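Quinone oxidoreductase (Coxiella burnetii, PDB 3TQH) binds NADPH and probably uses it to reduce quinones, as a member of the medium-chain dehydrogenase/reductase family. Local coordinates at residues F12-L21 with Y50-F58; V89-I98 with T118-F128. All coordinates share one frame; numbering follows the deposited sequence.

Contact 1: F12-L21 with Y50-F58; sequences FDQFGPPKVL and YKTRNGSGF. With NDP (NADPH dihydro-nicotinamide-adenine-dinucleotide phosphate), chain B; SO4 (sulfate ion), chain C.
Gly16 and Asn54 bring the backbones together, their CA atoms 4.6 Å apart, where the loop joining antiparallel strands 6-12 and 21-27 meets the C-terminal end of helix 47-53 in the medium-chain dehydrogenase/reductase fold. Gly16 N donates to Arg53 O at 3.1 Å with an N-H...O angle of 153°, and Gly55 follows with positive phi (90°) as the chain leaves the helix. Arg53 answers through its side chain: NH1 gives a 2.8 Å bond to Gly16 O, in the guanidinium plane and on a carbonyl lone pair. Residue 16 is thus gripped at both its N-H and its C=O by one arginine. Bends at chi2 and chi3 fold the Arg53 chain back toward the loop, where Val20 CG2 packs on Arg53 CD at 3.5 Å. The guanidinium lies flat between Pro18 N on one face and Tyr50 O on the other, while NH2 continues to helix 300-308, with a salt bridge to Glu308 and a hydrogen bond to His304. Phe12 lays one ring face over Arg53 CA. Lys51, two residues earlier on the helix, leads its extended chain to the cofactor: NZ bonds NADPH O3D at 2.7 Å and O2D at 2.9 Å. Beyond the helix end, Gly55 CA sits over the face of the Phe15 ring in a CH-pi contact, 4.0 Å from the centroid.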
loop_
_atom_site.group_PDB
_atom_site.type_symbol
_atom_site.label_atom_id
_atom_site.label_comp_id
_atom_site.label_asym_id
_atom_site.label_seq_id
_atom_site.Cartn_x
_atom_site.Cartn_y
_atom_site.Cartn_z
ATOM N N PHE A 12 -20.025 -2.725 -4.014
ATOM C CA PHE A 12 -20.651 -1.493 -4.466
ATOM C C PHE A 12 -21.269 -1.747 -5.838
ATOM O O PHE A 12 -20.707 -2.479 -6.647
ATOM C CB PHE A 12 -19.654 -0.317 -4.467
ATOM C CG PHE A 12 -18.495 -0.469 -5.430
ATOM C CD1 PHE A 12 -18.439 0.290 -6.592
ATOM C CD2 PHE A 12 -17.446 -1.337 -5.159
ATOM C CE1 PHE A 12 -17.372 0.169 -7.482
ATOM C CE2 PHE A 12 -16.378 -1.470 -6.045
ATOM C CZ PHE A 12 -16.343 -0.715 -7.207
ATOM N N ASP A 13 -22.441 -1.159 -6.070
ATOM C CA ASP A 13 -23.193 -1.336 -7.309
ATOM C C ASP A 13 -22.924 -0.217 -8.312
ATOM O O ASP A 13 -23.180 -0.369 -9.502
ATOM C CB ASP A 13 -24.694 -1.382 -7.005
ATOM C CG ASP A 13 -25.082 -2.574 -6.145
ATOM O OD1 ASP A 13 -24.179 -3.186 -5.531
ATOM O OD2 ASP A 13 -26.290 -2.900 -6.082
ATOM N N GLN A 14 -22.418 0.910 -7.825
ATOM C CA GLN A 14 -22.180 2.074 -8.666
ATOM C C GLN A 14 -20.987 2.843 -8.140
ATOM O O GLN A 14 -20.691 2.797 -6.942
ATOM C CB GLN A 14 -23.418 2.982 -8.682
ATOM C CG GLN A 14 -23.914 3.378 -7.287
ATOM C CD GLN A 14 -25.233 4.135 -7.314
ATOM O OE1 GLN A 14 -25.318 5.247 -7.835
ATOM N NE2 GLN A 14 -26.264 3.537 -6.733
ATOM N N PHE A 15 -20.302 3.551 -9.031
ATOM C CA PHE A 15 -19.210 4.423 -8.624
ATOM C C PHE A 15 -19.801 5.637 -7.929
ATOM O O PHE A 15 -20.756 6.236 -8.418
ATOM C CB PHE A 15 -18.382 4.882 -9.823
ATOM C CG PHE A 15 -17.741 3.760 -10.588
ATOM C CD1 PHE A 15 -16.804 2.938 -9.981
ATOM C CD2 PHE A 15 -18.062 3.539 -11.921
ATOM C CE1 PHE A 15 -16.204 1.908 -10.683
ATOM C CE2 PHE A 15 -17.464 2.507 -12.631
ATOM C CZ PHE A 15 -16.533 1.690 -12.008
ATOM N N GLY A 16 -19.239 6.004 -6.789
ATOM C CA GLY A 16 -19.751 7.157 -6.065
ATOM C C GLY A 16 -19.026 7.382 -4.765
ATOM O O GLY A 16 -17.915 6.904 -4.595
ATOM N N PRO A 17 -19.658 8.118 -3.839
ATOM C CA PRO A 17 -19.107 8.362 -2.513
ATOM C C PRO A 17 -19.100 7.100 -1.653
ATOM O O PRO A 17 -19.676 6.086 -2.051
ATOM C CB PRO A 17 -20.076 9.394 -1.911
ATOM C CG PRO A 17 -20.859 9.926 -3.044
ATOM C CD PRO A 17 -20.941 8.817 -4.028
ATOM N N PRO A 18 -18.471 7.165 -0.467
ATOM C CA PRO A 18 -18.369 6.014 0.437
ATOM C C PRO A 18 -19.692 5.310 0.767
ATOM O O PRO A 18 -19.694 4.107 1.009
ATOM C CB PRO A 18 -17.746 6.622 1.695
ATOM C CG PRO A 18 -16.896 7.735 1.169
ATOM C CD PRO A 18 -17.657 8.302 0.004
ATOM N N LYS A 19 -20.797 6.053 0.768
ATOM C CA LYS A 19 -22.124 5.493 1.064
ATOM C C LYS A 19 -22.557 4.350 0.133
ATOM O O LYS A 19 -23.493 3.612 0.470
ATOM C CB LYS A 19 -23.206 6.589 1.017
ATOM C CG LYS A 19 -23.399 7.389 2.311
ATOM C CD LYS A 19 -24.775 8.064 2.338
ATOM C CE LYS A 19 -24.860 9.159 3.404
ATOM N NZ LYS A 19 -26.269 9.643 3.612
ATOM N N VAL A 20 -21.912 4.220 -1.031
ATOM C CA VAL A 20 -22.256 3.160 -2.000
ATOM C C VAL A 20 -21.760 1.773 -1.583
ATOM O O VAL A 20 -22.148 0.772 -2.182
ATOM C CB VAL A 20 -21.731 3.457 -3.437
ATOM C CG1 VAL A 20 -22.255 4.793 -3.935
ATOM C CG2 VAL A 20 -20.216 3.413 -3.487
ATOM N N LEU A 21 -20.897 1.715 -0.572
ATOM C CA LEU A 21 -20.439 0.443 -0.028
ATOM C C LEU A 21 -21.548 -0.212 0.787
ATOM O O LEU A 21 -22.188 0.448 1.600
ATOM C CB LEU A 21 -19.219 0.655 0.859
ATOM C CG LEU A 21 -17.939 1.147 0.186
ATOM C CD1 LEU A 21 -16.810 1.143 1.197
ATOM C CD2 LEU A 21 -17.573 0.297 -0.995
ATOM N N TYR A 50 -10.480 3.355 -2.654
ATOM C CA TYR A 50 -11.447 4.459 -2.811
ATOM C C TYR A 50 -11.435 5.093 -4.206
ATOM O O TYR A 50 -12.460 5.583 -4.671
ATOM C CB TYR A 50 -11.317 5.532 -1.699
ATOM C CG TYR A 50 -10.097 6.436 -1.727
ATOM C CD1 TYR A 50 -9.918 7.398 -2.722
ATOM C CD2 TYR A 50 -9.153 6.377 -0.710
ATOM C CE1 TYR A 50 -8.797 8.240 -2.723
ATOM C CE2 TYR A 50 -8.037 7.208 -0.704
ATOM C CZ TYR A 50 -7.861 8.133 -1.706
ATOM O OH TYR A 50 -6.747 8.953 -1.672
ATOM N N LYS A 51 -10.278 5.067 -4.867
ATOM C CA LYS A 51 -10.145 5.544 -6.245
ATOM C C LYS A 51 -10.889 4.631 -7.219
ATOM O O LYS A 51 -11.370 5.079 -8.264
ATOM C CB LYS A 51 -8.670 5.617 -6.650
ATOM C CG LYS A 51 -7.831 6.595 -5.830
ATOM C CD LYS A 51 -6.349 6.369 -6.073
ATOM C CE LYS A 51 -5.493 7.415 -5.369
ATOM N NZ LYS A 51 -4.071 7.362 -5.822
ATOM N N THR A 52 -10.964 3.344 -6.886
ATOM C CA THR A 52 -11.722 2.394 -7.692
ATOM C C THR A 52 -13.202 2.658 -7.453
ATOM O O THR A 52 -13.972 2.838 -8.396
ATOM C CB THR A 52 -11.360 0.935 -7.330
ATOM O OG1 THR A 52 -9.951 0.735 -7.499
ATOM C CG2 THR A 52 -12.121 -0.064 -8.207
ATOM N N ARG A 53 -13.572 2.729 -6.177
ATOM C CA ARG A 53 -14.955 2.948 -5.754
ATOM C C ARG A 53 -15.543 4.263 -6.268
ATOM O O ARG A 53 -16.711 4.300 -6.634
ATOM C CB ARG A 53 -15.052 2.878 -4.223
ATOM C CG ARG A 53 -16.473 2.903 -3.670
ATOM C CD ARG A 53 -16.873 4.296 -3.227
ATOM N NE ARG A 53 -15.992 4.727 -2.161
ATOM C CZ ARG A 53 -15.511 5.953 -1.991
ATOM N NH1 ARG A 53 -15.824 6.950 -2.807
ATOM N NH2 ARG A 53 -14.693 6.170 -0.976
ATOM N N ASN A 54 -14.761 5.339 -6.292
ATOM C CA ASN A 54 -15.273 6.608 -6.827
ATOM C C ASN A 54 -15.183 6.708 -8.355
ATOM O O ASN A 54 -15.722 7.644 -8.950
ATOM C CB ASN A 54 -14.675 7.849 -6.119
ATOM C CG ASN A 54 -13.187 8.067 -6.401
ATOM O OD1 ASN A 54 -12.682 7.789 -7.492
ATOM N ND2 ASN A 54 -12.485 8.604 -5.403
ATOM N N GLY A 55 -14.525 5.730 -8.980
ATOM C CA GLY A 55 -14.523 5.600 -10.433
ATOM C C GLY A 55 -13.397 6.334 -11.142
ATOM O O GLY A 55 -13.354 6.354 -12.370
ATOM N N SER A 56 -12.480 6.921 -10.377
ATOM C CA SER A 56 -11.410 7.731 -10.951
ATOM C C SER A 56 -10.244 6.884 -11.453
ATOM O O SER A 56 -9.559 7.273 -12.401
ATOM C CB SER A 56 -10.901 8.760 -9.934
ATOM O OG SER A 56 -10.328 8.133 -8.796
ATOM N N GLY A 57 -10.023 5.731 -10.828
ATOM C CA GLY A 57 -8.848 4.910 -11.122
ATOM C C GLY A 57 -8.934 4.143 -12.429
ATOM O O GLY A 57 -10.007 4.021 -13.023
ATOM N N PHE A 58 -7.790 3.623 -12.869
ATOM C CA PHE A 58 -7.721 2.792 -14.072
ATOM C C PHE A 58 -8.440 1.449 -13.892
ATOM O O PHE A 58 -8.987 0.900 -14.852
ATOM C CB PHE A 58 -6.262 2.537 -14.469
ATOM C CG PHE A 58 -6.112 1.620 -15.648
ATOM C CD1 PHE A 58 -6.184 2.114 -16.942
ATOM C CD2 PHE A 58 -5.923 0.258 -15.464
ATOM C CE1 PHE A 58 -6.054 1.267 -18.034
ATOM C CE2 PHE A 58 -5.790 -0.594 -16.552
ATOM C CZ PHE A 58 -5.857 -0.091 -17.836
HETATM P PA NDP B . -2.094 7.214 2.516
HETATM O O1A NDP B . -3.523 7.566 2.421
HETATM O O2A NDP B . -1.855 6.196 3.558
HETATM O O5B NDP B . -1.222 8.520 2.857
HETATM C C5B NDP B . -1.725 9.457 3.790
HETATM C C4B NDP B . -0.630 10.437 4.179
HETATM O O4B NDP B . -0.468 11.389 3.149
HETATM C C3B NDP B . -0.922 11.230 5.447
HETATM O O3B NDP B . -0.094 10.773 6.494
HETATM C C2B NDP B . -0.637 12.685 5.086
HETATM O O2B NDP B . 0.229 13.319 6.001
HETATM C C1B NDP B . 0.024 12.578 3.722
HETATM N N9A NDP B . -0.257 13.699 2.812
HETATM C C8A NDP B . -1.478 14.061 2.297
HETATM N N7A NDP B . -1.303 15.123 1.484
HETATM C C5A NDP B . 0.007 15.444 1.472
HETATM C C6A NDP B . 0.707 16.445 0.814
HETATM N N6A NDP B . 0.060 17.291 0.030
HETATM N N1A NDP B . 2.068 16.551 0.989
HETATM C C2A NDP B . 2.726 15.652 1.817
HETATM N N3A NDP B . 2.029 14.649 2.468
HETATM C C4A NDP B . 0.682 14.553 2.298
HETATM O O3 NDP B . -1.533 6.732 1.085
HETATM P PN NDP B . -0.488 5.534 0.806
HETATM O O1N NDP B . -1.174 4.240 1.005
HETATM O O2N NDP B . 0.804 5.762 1.470
HETATM O O5D NDP B . -0.281 5.736 -0.776
HETATM C C5D NDP B . 0.137 6.972 -1.321
HETATM C C4D NDP B . -0.150 6.997 -2.819
HETATM O O4D NDP B . 0.568 5.968 -3.471
HETATM C C3D NDP B . -1.628 6.776 -3.108
HETATM O O3D NDP B . -2.060 7.702 -4.077
HETATM C C2D NDP B . -1.699 5.351 -3.615
HETATM O O2D NDP B . -2.774 5.144 -4.513
HETATM C C1D NDP B . -0.316 5.176 -4.251
HETATM N N1N NDP B . 0.177 3.781 -4.318
HETATM C C2N NDP B . 0.645 3.328 -5.527
HETATM C C3N NDP B . 1.076 2.016 -5.711
HETATM C C7N NDP B . 1.586 1.538 -7.039
HETATM O O7N NDP B . 1.994 0.192 -7.160
HETATM N N7N NDP B . 1.634 2.378 -8.071
HETATM C C4N NDP B . 1.017 1.080 -4.537
HETATM C C5N NDP B . 0.508 1.637 -3.246
HETATM C C6N NDP B . 0.116 2.972 -3.205
HETATM P P2B NDP B . -0.308 14.459 7.005
HETATM O O1X NDP B . 0.762 14.720 8.036
HETATM O O2X NDP B . -1.558 13.986 7.707
HETATM O O3X NDP B . -0.605 15.743 6.279
HETATM S S SO4 C . -2.639 3.861 -7.757
HETATM O O1 SO4 C . -2.382 2.887 -6.696
HETATM O O2 SO4 C . -1.493 4.750 -7.930
HETATM O O3 SO4 C . -2.911 3.159 -9.006
HETATM O O4 SO4 C . -3.812 4.653 -7.418
#

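Contact 2: V89-I98 with T118-F128. With SO4 (sulfate ion), chain D.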
loop_
_atom_site.group_PDB
_atom_site.type_symbol
_atom_site.label_atom_id
_atom_site.label_comp_id
_atom_site.label_asym_id
_atom_site.label_seq_id
_atom_site.Cartn_x
_atom_site.Cartn_y
_atom_site.Cartn_z
ATOM N N VAL A 89 1.182 -25.702 -0.685
ATOM C CA VAL A 89 0.327 -25.208 0.400
ATOM C C VAL A 89 -0.464 -26.372 1.022
ATOM O O VAL A 89 -0.753 -27.357 0.348
ATOM C CB VAL A 89 -0.644 -24.127 -0.116
ATOM C CG1 VAL A 89 -1.333 -23.419 1.047
ATOM C CG2 VAL A 89 0.101 -23.119 -0.980
ATOM N N ASN A 90 -0.789 -26.259 2.309
ATOM C CA ASN A 90 -1.631 -27.236 3.005
ATOM C C ASN A 90 -2.876 -26.593 3.612
ATOM O O ASN A 90 -2.874 -25.411 3.950
ATOM C CB ASN A 90 -0.842 -27.923 4.122
ATOM C CG ASN A 90 0.107 -28.984 3.606
ATOM O OD1 ASN A 90 1.302 -28.940 3.885
ATOM N ND2 ASN A 90 -0.425 -29.957 2.864
ATOM N N ILE A 91 -3.936 -27.385 3.746
ATOM C CA ILE A 91 -5.145 -26.963 4.447
ATOM C C ILE A 91 -4.778 -26.658 5.898
ATOM O O ILE A 91 -4.081 -27.440 6.548
ATOM C CB ILE A 91 -6.241 -28.072 4.435
ATOM C CG1 ILE A 91 -6.695 -28.406 3.008
ATOM C CG2 ILE A 91 -7.436 -27.664 5.289
ATOM C CD1 ILE A 91 -7.329 -27.257 2.272
ATOM N N GLY A 92 -5.237 -25.517 6.395
ATOM C CA GLY A 92 -4.926 -25.092 7.758
ATOM C C GLY A 92 -3.755 -24.127 7.867
ATOM O O GLY A 92 -3.545 -23.535 8.927
ATOM N N ASP A 93 -2.994 -23.962 6.787
ATOM C CA ASP A 93 -1.857 -23.036 6.788
ATOM C C ASP A 93 -2.338 -21.603 6.988
ATOM O O ASP A 93 -3.341 -21.195 6.414
ATOM C CB ASP A 93 -1.062 -23.124 5.477
ATOM C CG ASP A 93 -0.162 -24.357 5.397
ATOM O OD1 ASP A 93 -0.055 -25.127 6.379
ATOM O OD2 ASP A 93 0.455 -24.549 4.332
ATOM N N LYS A 94 -1.621 -20.851 7.817
ATOM C CA LYS A 94 -1.887 -19.432 7.999
ATOM C C LYS A 94 -1.093 -18.672 6.944
ATOM O O LYS A 94 0.123 -18.846 6.831
ATOM C CB LYS A 94 -1.500 -18.990 9.410
ATOM C CG LYS A 94 -2.242 -19.751 10.516
ATOM C CD LYS A 94 -1.809 -19.308 11.925
ATOM C CE LYS A 94 -2.513 -20.127 13.015
ATOM N NZ LYS A 94 -1.759 -20.130 14.301
ATOM N N VAL A 95 -1.785 -17.842 6.166
ATOM C CA VAL A 95 -1.173 -17.181 5.014
ATOM C C VAL A 95 -1.481 -15.692 4.934
ATOM O O VAL A 95 -2.424 -15.196 5.550
ATOM C CB VAL A 95 -1.615 -17.838 3.682
ATOM C CG1 VAL A 95 -1.139 -19.295 3.623
ATOM C CG2 VAL A 95 -3.122 -17.737 3.509
HETATM N N MSE A 96 -0.671 -14.999 4.142
HETATM C CA MSE A 96 -0.783 -13.560 3.952
HETATM C C MSE A 96 -0.371 -13.232 2.524
HETATM O O MSE A 96 0.521 -13.870 1.964
HETATM C CB MSE A 96 0.116 -12.819 4.943
HETATM C CG MSE A 96 1.524 -13.404 5.041
HETATM SE SE MSE A 96 2.736 -12.388 6.178
HETATM C CE MSE A 96 2.496 -10.607 5.386
ATOM N N GLY A 97 -1.033 -12.247 1.929
ATOM C CA GLY A 97 -0.705 -11.863 0.577
ATOM C C GLY A 97 -1.721 -10.969 -0.087
ATOM O O GLY A 97 -2.426 -10.199 0.580
ATOM N N ILE A 98 -1.770 -11.083 -1.414
ATOM C CA ILE A 98 -2.597 -10.246 -2.271
ATOM C C ILE A 98 -3.546 -11.149 -3.035
ATOM O O ILE A 98 -3.135 -12.195 -3.533
ATOM C CB ILE A 98 -1.742 -9.469 -3.320
ATOM C CG1 ILE A 98 -0.598 -8.705 -2.651
ATOM C CG2 ILE A 98 -2.608 -8.501 -4.116
ATOM C CD1 ILE A 98 -1.064 -7.656 -1.707
ATOM N N THR A 118 0.833 -15.600 -5.128
ATOM C CA THR A 118 0.590 -14.283 -4.519
ATOM C C THR A 118 0.328 -14.346 -3.002
ATOM O O THR A 118 -0.310 -13.455 -2.441
ATOM C CB THR A 118 -0.555 -13.523 -5.235
ATOM O OG1 THR A 118 -1.812 -14.149 -4.945
ATOM C CG2 THR A 118 -0.312 -13.498 -6.752
ATOM N N ILE A 119 0.837 -15.389 -2.348
ATOM C CA ILE A 119 0.793 -15.487 -0.885
ATOM C C ILE A 119 2.114 -16.008 -0.332
ATOM O O ILE A 119 2.933 -16.538 -1.076
ATOM C CB ILE A 119 -0.346 -16.423 -0.384
ATOM C CG1 ILE A 119 -0.122 -17.870 -0.844
ATOM C CG2 ILE A 119 -1.694 -15.925 -0.867
ATOM C CD1 ILE A 119 -0.747 -18.899 0.078
ATOM N N ILE A 120 2.311 -15.832 0.971
ATOM C CA ILE A 120 3.356 -16.548 1.708
ATOM C C ILE A 120 2.788 -17.076 3.032
ATOM O O ILE A 120 1.685 -16.700 3.433
ATOM C CB ILE A 120 4.619 -15.669 1.963
ATOM C CG1 ILE A 120 4.300 -14.465 2.854
ATOM C CG2 ILE A 120 5.224 -15.195 0.643
ATOM C CD1 ILE A 120 5.535 -13.817 3.449
ATOM N N GLN A 121 3.536 -17.954 3.693
ATOM C CA GLN A 121 3.185 -18.412 5.039
ATOM C C GLN A 121 3.340 -17.228 5.981
ATOM O O GLN A 121 4.378 -16.568 5.967
ATOM C CB GLN A 121 4.114 -19.540 5.502
ATOM C CG GLN A 121 4.091 -20.808 4.648
ATOM C CD GLN A 121 2.771 -21.561 4.737
ATOM O OE1 GLN A 121 2.269 -21.839 5.830
ATOM N NE2 GLN A 121 2.204 -21.895 3.585
ATOM N N LYS A 122 2.311 -16.937 6.775
ATOM C CA LYS A 122 2.434 -15.948 7.847
ATOM C C LYS A 122 3.388 -16.487 8.911
ATOM O O LYS A 122 3.238 -17.617 9.367
ATOM C CB LYS A 122 1.074 -15.634 8.487
ATOM C CG LYS A 122 1.140 -14.568 9.592
ATOM C CD LYS A 122 -0.170 -14.406 10.372
ATOM C CE LYS A 122 -0.398 -15.501 11.415
ATOM N NZ LYS A 122 0.640 -15.522 12.478
ATOM N N LEU A 123 4.369 -15.680 9.298
ATOM C CA LEU A 123 5.240 -16.023 10.421
ATOM C C LEU A 123 4.420 -16.074 11.712
ATOM O O LEU A 123 3.461 -15.321 11.868
ATOM C CB LEU A 123 6.383 -15.006 10.538
ATOM C CG LEU A 123 7.468 -15.144 9.463
ATOM C CD1 LEU A 123 8.375 -13.932 9.451
ATOM C CD2 LEU A 123 8.276 -16.427 9.682
ATOM N N GLU A 124 4.783 -16.972 12.621
ATOM C CA GLU A 124 4.013 -17.169 13.858
ATOM C C GLU A 124 3.925 -15.891 14.700
ATOM O O GLU A 124 2.863 -15.570 15.240
ATOM C CB GLU A 124 4.586 -18.339 14.684
ATOM C CG GLU A 124 4.258 -18.341 16.193
ATOM C CD GLU A 124 2.772 -18.532 16.529
ATOM O OE1 GLU A 124 1.887 -18.222 15.692
ATOM O OE2 GLU A 124 2.490 -18.991 17.662
ATOM N N LYS A 125 5.033 -15.158 14.789
ATOM C CA LYS A 125 5.097 -13.948 15.619
ATOM C C LYS A 125 4.223 -12.804 15.096
ATOM O O LYS A 125 3.853 -11.917 15.863
ATOM C CB LYS A 125 6.545 -13.467 15.753
ATOM C CG LYS A 125 7.446 -14.419 16.509
ATOM C CD LYS A 125 7.287 -14.285 18.016
ATOM C CE LYS A 125 8.047 -13.078 18.558
ATOM N NZ LYS A 125 8.076 -13.067 20.045
ATOM N N LEU A 126 3.909 -12.821 13.801
ATOM C CA LEU A 126 3.026 -11.824 13.195
ATOM C C LEU A 126 1.570 -12.073 13.573
ATOM O O LEU A 126 1.091 -13.200 13.472
ATOM C CB LEU A 126 3.133 -11.859 11.661
ATOM C CG LEU A 126 4.340 -11.235 10.956
ATOM C CD1 LEU A 126 4.244 -11.471 9.444
ATOM C CD2 LEU A 126 4.422 -9.750 11.252
ATOM N N SER A 127 0.858 -11.030 13.989
ATOM C CA SER A 127 -0.590 -11.127 14.124
ATOM C C SER A 127 -1.205 -11.106 12.726
ATOM O O SER A 127 -0.562 -10.677 11.767
ATOM C CB SER A 127 -1.146 -9.977 14.961
ATOM O OG SER A 127 -1.189 -8.774 14.215
ATOM N N PHE A 128 -2.440 -11.577 12.614
ATOM C CA PHE A 128 -3.173 -11.525 11.352
ATOM C C PHE A 128 -3.388 -10.081 10.872
ATOM O O PHE A 128 -3.252 -9.795 9.684
ATOM C CB PHE A 128 -4.519 -12.254 11.477
ATOM C CG PHE A 128 -4.401 -13.755 11.452
ATOM C CD1 PHE A 128 -4.491 -14.494 12.622
ATOM C CD2 PHE A 128 -4.193 -14.429 10.254
ATOM C CE1 PHE A 128 -4.387 -15.876 12.603
ATOM C CE2 PHE A 128 -4.088 -15.813 10.224
ATOM C CZ PHE A 128 -4.187 -16.539 11.402
HETATM S S SO4 D . -4.729 -11.621 15.514
HETATM O O1 SO4 D . -5.974 -12.364 15.340
HETATM O O2 SO4 D . -4.407 -11.518 16.940
HETATM O O3 SO4 D . -3.626 -12.338 14.875
HETATM O O4 SO4 D . -4.880 -10.287 14.930
HETATM O O HOH W 1 1.411 -20.196 13.641
#
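Lys94 and Lys122, two like-charged residues, run their aliphatic parts against each other, CD to CE 4.1 Å, at one end of an antiparallel strand pair in the GroES-like domain. Their ammonium groups take different partners, the NZ atoms 5.5 Å apart. Bends at chi3 and chi4 fold Lys122 NZ over the type I turn that follows, Leu123 to Leu126, where it donates to Leu126 O at 2.6 Å and also to Leu123 O, while the extended Lys94 reaches a water that bridges NZ to Glu124 OE1. Such placement would be expected to ease the charge repulsion. The ring of Phe128 takes Lys122 CE over the centre of one face, and Lys94 CD touches its CZ at 3.7 Å.

Strands 94-98 and 119-121 run at 152° to each other. Met96 and Ile120 form the hydrogen-bonded pair: Ile120 N reaches Met96 O at 2.8 Å with an N-H...O angle of 166°, and Met96 N returns a bond to Ile120 O. Their side chains lie side by side, pointing the same way, and SE of Met96, a selenomethionine, meets Leu126 CD1. In one of the two flanking non-hydrogen-bonded pairs, Gly97, without a side chain, faces Ile119 with CA atoms 4.2 Å apart, and Gly97 CA lies 3.4 Å from Thr118 O. Strand 74-82 borders strand 94-98 along its other edge. Asp93 OD2 is held from opposite faces of its carboxylate by Asn90 N and Gln121 NE2. At the far end Thr118 OG1 donates to Ile98 O over 2.7 Å.

Contact 1 and contact 2 do not touch: their centres lie 30 Å apart and their nearest atoms about 12 Å. They follow one another in the chain, and strand 74-82, which pairs with strand 94-98 of contact 2, falls between them in sequence. Each relates differently to the bound NADPH. Contact 1 includes Lys51, which hydrogen-bonds the nicotinamide ribose of NADPH. Contact 2 approaches without touching it, the side chain of Ile98 being about 9 Å from the NADPH and about 5 Å from the side chain of Lys268, another cofactor-binding residue. The 12-21/50-58 contact is also tied to helix 300-308, whereas 89-98/118-128 packs against helix 272-283.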